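Local coordinates for protein cytochrome P450 (Novosphingobium aromaticivorans, PDB 3OFT) that is a haem-containing member of the cytochrome P450 family, CYP101C1, holding protoporphyrin IX with its iron inside a mainly helical fold, at residues A119-L124 with E142-N147; F369-D374 with T388-V393. All coordinates share one frame; numbering follows the deposited sequence.

Interaction 1 (A119-L124 with E142-N147)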
loop_
_atom_site.group_PDB
_atom_site.type_symbol
_atom_site.label_atom_id
_atom_site.label_comp_id
_atom_site.label_asym_id
_atom_site.label_seq_id
_atom_site.Cartn_x
_atom_site.Cartn_y
_atom_site.Cartn_z
ATOM N N ALA A 119 15.326 13.461 -6.719
ATOM C CA ALA A 119 16.726 13.496 -6.266
ATOM C C ALA A 119 17.068 12.364 -5.247
ATOM O O ALA A 119 18.173 11.797 -5.235
ATOM C CB ALA A 119 17.057 14.859 -5.696
ATOM N N VAL A 120 16.100 12.045 -4.392
ATOM C CA VAL A 120 16.239 10.939 -3.440
ATOM C C VAL A 120 16.362 9.587 -4.168
ATOM O O VAL A 120 17.253 8.776 -3.841
ATOM C CB VAL A 120 15.026 10.896 -2.469
ATOM C CG1 VAL A 120 14.964 9.560 -1.756
ATOM C CG2 VAL A 120 15.144 12.007 -1.495
ATOM N N ALA A 121 15.478 9.338 -5.134
ATOM C CA ALA A 121 15.557 8.098 -5.928
ATOM C C ALA A 121 16.889 8.030 -6.680
ATOM O O ALA A 121 17.547 6.975 -6.718
ATOM C CB ALA A 121 14.362 7.996 -6.914
ATOM N N ARG A 122 17.322 9.163 -7.233
ATOM C CA ARG A 122 18.578 9.185 -7.999
ATOM C C ARG A 122 19.786 8.882 -7.139
ATOM O O ARG A 122 20.671 8.099 -7.540
ATOM C CB ARG A 122 18.758 10.518 -8.755
ATOM C CG ARG A 122 20.138 10.633 -9.467
ATOM C CD ARG A 122 20.183 11.928 -10.286
ATOM N NE ARG A 122 21.295 11.921 -11.233
ATOM C CZ ARG A 122 21.410 12.768 -12.254
ATOM N NH1 ARG A 122 20.497 13.715 -12.451
ATOM N NH2 ARG A 122 22.443 12.673 -13.078
ATOM N N LYS A 123 19.840 9.504 -5.961
ATOM C CA LYS A 123 20.939 9.282 -5.023
ATOM C C LYS A 123 21.004 7.792 -4.645
ATOM O O LYS A 123 22.084 7.221 -4.556
ATOM C CB LYS A 123 20.757 10.157 -3.768
ATOM C CG LYS A 123 21.904 10.098 -2.755
ATOM C CD LYS A 123 21.582 10.884 -1.481
ATOM C CE LYS A 123 22.849 11.090 -0.613
ATOM N NZ LYS A 123 22.635 12.130 0.441
ATOM N N LEU A 124 19.854 7.162 -4.424
ATOM C CA LEU A 124 19.846 5.757 -3.983
ATOM C C LEU A 124 20.234 4.804 -5.117
ATOM O O LEU A 124 21.033 3.852 -4.915
ATOM C CB LEU A 124 18.468 5.409 -3.368
ATOM C CG LEU A 124 18.293 4.011 -2.747
ATOM C CD1 LEU A 124 19.282 3.737 -1.646
ATOM C CD2 LEU A 124 16.863 3.868 -2.249
ATOM N N GLU A 142 12.899 -1.251 0.273
ATOM C CA GLU A 142 12.625 -0.994 1.684
ATOM C C GLU A 142 13.369 0.226 2.224
ATOM O O GLU A 142 13.232 0.519 3.399
ATOM C CB GLU A 142 12.907 -2.234 2.569
ATOM C CG GLU A 142 11.716 -3.218 2.537
ATOM C CD GLU A 142 11.975 -4.658 3.046
ATOM O OE1 GLU A 142 10.982 -5.428 3.010
ATOM O OE2 GLU A 142 13.110 -5.031 3.436
ATOM N N ILE A 143 14.167 0.894 1.392
ATOM C CA ILE A 143 14.952 2.037 1.829
ATOM C C ILE A 143 14.285 3.312 1.311
ATOM O O ILE A 143 14.148 4.305 2.032
ATOM C CB ILE A 143 16.410 1.935 1.296
ATOM C CG1 ILE A 143 17.105 0.673 1.820
ATOM C CG2 ILE A 143 17.249 3.207 1.596
ATOM C CD1 ILE A 143 17.276 0.648 3.341
ATOM N N LEU A 144 13.865 3.278 0.049
ATOM C CA LEU A 144 13.337 4.484 -0.582
ATOM C C LEU A 144 12.161 5.159 0.158
ATOM O O LEU A 144 12.172 6.390 0.303
ATOM C CB LEU A 144 12.980 4.233 -2.043
ATOM C CG LEU A 144 12.579 5.509 -2.815
ATOM C CD1 LEU A 144 13.804 6.357 -3.143
ATOM C CD2 LEU A 144 11.830 5.168 -4.091
ATOM N N PRO A 145 11.134 4.389 0.587
ATOM C CA PRO A 145 9.964 5.062 1.179
ATOM C C PRO A 145 10.299 5.831 2.455
ATOM O O PRO A 145 9.746 6.902 2.673
ATOM C CB PRO A 145 9.000 3.899 1.486
ATOM C CG PRO A 145 9.404 2.814 0.478
ATOM C CD PRO A 145 10.904 2.934 0.464
ATOM N N LEU A 146 11.194 5.302 3.287
ATOM C CA LEU A 146 11.601 6.060 4.476
ATOM C C LEU A 146 12.382 7.305 4.097
ATOM O O LEU A 146 12.113 8.353 4.667
ATOM C CB LEU A 146 12.388 5.212 5.479
ATOM C CG LEU A 146 12.730 5.993 6.773
ATOM C CD1 LEU A 146 11.459 6.368 7.594
ATOM C CD2 LEU A 146 13.717 5.206 7.658
ATOM N N ASN A 147 13.339 7.207 3.161
ATOM C CA ASN A 147 14.006 8.412 2.644
ATOM C C ASN A 147 13.040 9.441 2.107
ATOM O O ASN A 147 13.195 10.656 2.332
ATOM C CB ASN A 147 15.069 8.102 1.565
ATOM C CG ASN A 147 16.268 7.359 2.120
ATOM O OD1 ASN A 147 16.342 7.104 3.325
ATOM N ND2 ASN A 147 17.205 6.970 1.230
HETATM O O HOH W 1 18.337 8.394 -1.166
#
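Leu144 reaches out from the start of helix 144-152 toward helix 107-128; its side chain crosses that of Val120 obliquely, and its CD1 methyl lies 3.7 Å from CG1 of Val120 and equally close to the backbone CA of Ala121. CG is anti to the backbone N (chi1 -173°), and a chi2 of 75° turns CD1 toward Val120 and Ala121. Leu124, one turn further along, returns the approach. Its CG is also anti to the backbone N, and both methyls of the fork meet CG2 of Ile143, just ahead of the opposing helix, where the two side chains cross at about a right angle; CD2 of Leu124 also lies 3.9 Å from CB of Leu144. The contact is thus a helix-helix packing within the helical part of the P450 fold, with Phe140 of helix 136-141 covering Leu124 and Val357 of helix 348-365 covering Ala121. At the other end, CG1 of Val120, anti to its own N, presses on CB of Asn147 at 3.6 Å. No direct hydrogen bond joins the segments. One water spans them instead, donating to Val120 O at 2.9 Å and weakly accepting from Asn147 ND2, while OD1 of the same amide is held by Arg164 NE.

Interaction 2 (F369-D374 with T388-V393)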
loop_
_atom_site.group_PDB
_atom_site.type_symbol
_atom_site.label_atom_id
_atom_site.label_comp_id
_atom_site.label_asym_id
_atom_site.label_seq_id
_atom_site.Cartn_x
_atom_site.Cartn_y
_atom_site.Cartn_z
ATOM N N PHE A 369 19.150 -4.519 -17.095
ATOM C CA PHE A 369 19.282 -5.374 -15.911
ATOM C C PHE A 369 18.396 -6.614 -16.026
ATOM O O PHE A 369 17.444 -6.646 -16.826
ATOM C CB PHE A 369 19.043 -4.587 -14.587
ATOM C CG PHE A 369 17.674 -3.975 -14.488
ATOM C CD1 PHE A 369 16.632 -4.646 -13.841
ATOM C CD2 PHE A 369 17.408 -2.751 -15.089
ATOM C CE1 PHE A 369 15.344 -4.095 -13.764
ATOM C CE2 PHE A 369 16.081 -2.189 -15.037
ATOM C CZ PHE A 369 15.072 -2.873 -14.356
ATOM N N ALA A 370 18.695 -7.640 -15.215
ATOM C CA ALA A 370 17.994 -8.918 -15.291
ATOM C C ALA A 370 17.970 -9.590 -13.939
ATOM O O ALA A 370 18.701 -9.188 -13.017
ATOM C CB ALA A 370 18.707 -9.867 -16.317
ATOM N N LEU A 371 17.174 -10.655 -13.823
ATOM C CA LEU A 371 17.255 -11.449 -12.605
ATOM C C LEU A 371 18.610 -12.191 -12.552
ATOM O O LEU A 371 19.176 -12.535 -13.595
ATOM C CB LEU A 371 16.107 -12.445 -12.541
ATOM C CG LEU A 371 14.696 -11.859 -12.395
ATOM C CD1 LEU A 371 13.739 -13.025 -12.537
ATOM C CD2 LEU A 371 14.466 -11.138 -11.071
ATOM N N ALA A 372 19.116 -12.422 -11.349
ATOM C CA ALA A 372 20.326 -13.241 -11.160
ATOM C C ALA A 372 20.102 -14.666 -11.657
ATOM O O ALA A 372 18.990 -15.194 -11.544
ATOM C CB ALA A 372 20.741 -13.263 -9.708
ATOM N N PRO A 373 21.155 -15.302 -12.193
ATOM C CA PRO A 373 20.910 -16.649 -12.726
ATOM C C PRO A 373 20.614 -17.741 -11.685
ATOM O O PRO A 373 19.878 -18.668 -12.003
ATOM C CB PRO A 373 22.213 -16.978 -13.470
ATOM C CG PRO A 373 23.266 -16.210 -12.732
ATOM C CD PRO A 373 22.573 -14.903 -12.311
ATOM N N ASP A 374 21.170 -17.655 -10.475
ATOM C CA ASP A 374 21.018 -18.783 -9.512
ATOM C C ASP A 374 20.297 -18.462 -8.191
ATOM O O ASP A 374 20.385 -19.236 -7.229
ATOM C CB ASP A 374 22.378 -19.436 -9.208
ATOM C CG ASP A 374 23.254 -18.583 -8.284
ATOM O OD1 ASP A 374 23.440 -18.954 -7.086
ATOM O OD2 ASP A 374 23.740 -17.524 -8.753
ATOM N N THR A 388 9.900 -10.622 -1.231
ATOM C CA THR A 388 10.830 -10.666 -0.096
ATOM C C THR A 388 12.273 -10.798 -0.583
ATOM O O THR A 388 13.200 -10.462 0.157
ATOM C CB THR A 388 10.481 -11.825 0.851
ATOM O OG1 THR A 388 10.378 -13.042 0.097
ATOM C CG2 THR A 388 9.137 -11.547 1.527
ATOM N N ALA A 389 12.479 -11.330 -1.787
ATOM C CA ALA A 389 13.812 -11.208 -2.424
ATOM C C ALA A 389 13.676 -10.996 -3.920
ATOM O O ALA A 389 12.836 -11.625 -4.609
ATOM C CB ALA A 389 14.748 -12.411 -2.123
ATOM N N LEU A 390 14.493 -10.076 -4.400
ATOM C CA LEU A 390 14.555 -9.751 -5.794
ATOM C C LEU A 390 15.996 -9.498 -6.227
ATOM O O LEU A 390 16.458 -8.375 -6.236
ATOM C CB LEU A 390 13.642 -8.529 -6.071
ATOM C CG LEU A 390 13.539 -7.989 -7.487
ATOM C CD1 LEU A 390 13.209 -9.118 -8.497
ATOM C CD2 LEU A 390 12.486 -6.858 -7.518
ATOM N N PRO A 391 16.721 -10.569 -6.578
ATOM C CA PRO A 391 18.137 -10.443 -6.895
ATOM C C PRO A 391 18.335 -10.028 -8.356
ATOM O O PRO A 391 17.978 -10.788 -9.279
ATOM C CB PRO A 391 18.664 -11.867 -6.658
ATOM C CG PRO A 391 17.498 -12.762 -7.025
ATOM C CD PRO A 391 16.250 -11.980 -6.590
ATOM N N LEU A 392 18.905 -8.834 -8.552
ATOM C CA LEU A 392 19.156 -8.267 -9.873
ATOM C C LEU A 392 20.639 -8.281 -10.183
ATOM O O LEU A 392 21.446 -8.261 -9.264
ATOM C CB LEU A 392 18.665 -6.813 -9.911
ATOM C CG LEU A 392 17.161 -6.656 -9.580
ATOM C CD1 LEU A 392 16.763 -5.189 -9.684
ATOM C CD2 LEU A 392 16.316 -7.519 -10.509
ATOM N N VAL A 393 20.976 -8.278 -11.476
ATOM C CA VAL A 393 22.339 -8.211 -11.968
ATOM C C VAL A 393 22.356 -7.310 -13.208
ATOM O O VAL A 393 21.329 -7.163 -13.909
ATOM C CB VAL A 393 22.924 -9.627 -12.305
ATOM C CG1 VAL A 393 23.002 -10.498 -11.069
ATOM C CG2 VAL A 393 22.095 -10.358 -13.419
#
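Strands 369-371 and 386-394 pair as antiparallel neighbours in the small sheet that also takes in strands 133-135 and 378-380 of this P450. Two backbone hydrogen bonds join the strands, and a third follows from Ala372, just past the end of strand 369-371. Ala370 and Val393 form a hydrogen-bonded pair, Ala370 N giving to Val393 O at 3.0 Å and Val393 N to Ala370 O at 2.9 Å, both nearly along the C=O axes. Ala372 N then donates to Pro391 O at 2.9 Å, a straighter bond at hydrogen (162°) although the donor sits above the carbonyl plane. Between these lies the non-hydrogen-bonded pair Leu371-Leu392, where CA-H...O contacts run from Leu392 CA to Ala370 O and from Leu371 CA to Pro391 O.

Apolar contacts line the strands. With CG in the crowded position between N and the carbonyl carbon (chi1 60°), the Phe369 ring lies alongside Leu392, CD1 of Phe369 4.2 Å from CD1 of Leu392; Ala251 of helix 221-252 touches both side chains, and Trp362 meets the ring edge-to-face. Leu371 and Leu390 cross at about a right angle, their CD2 and CD1 methyls 3.5 Å apart, with Val377 touching both side chains. Ala372 CB fits between the proline ring and the valine, 3.9 Å from Pro391 CB and 3.8 Å from Val393 CG1.

Following the chain from the N terminus, helix 107-128 comes first, and interaction 1 closes a short excursion through strand 133-135 and helix 136-141 when helix 144-152 packs back on it. Interaction 2 opens far later, after helix 348-365, and closes a second loop, the 13 residues carrying strand 378-380, near the C terminus. The two loops are in series, neither nesting nor crossing, and their centres lie 20 Å apart. They are nevertheless joined through the fold: strand 133-135, within the first loop, pairs with strand 386-394, and Phe136 and Val137 of helix 136-141 touch Leu390, so the small sheet is tied to the helical body.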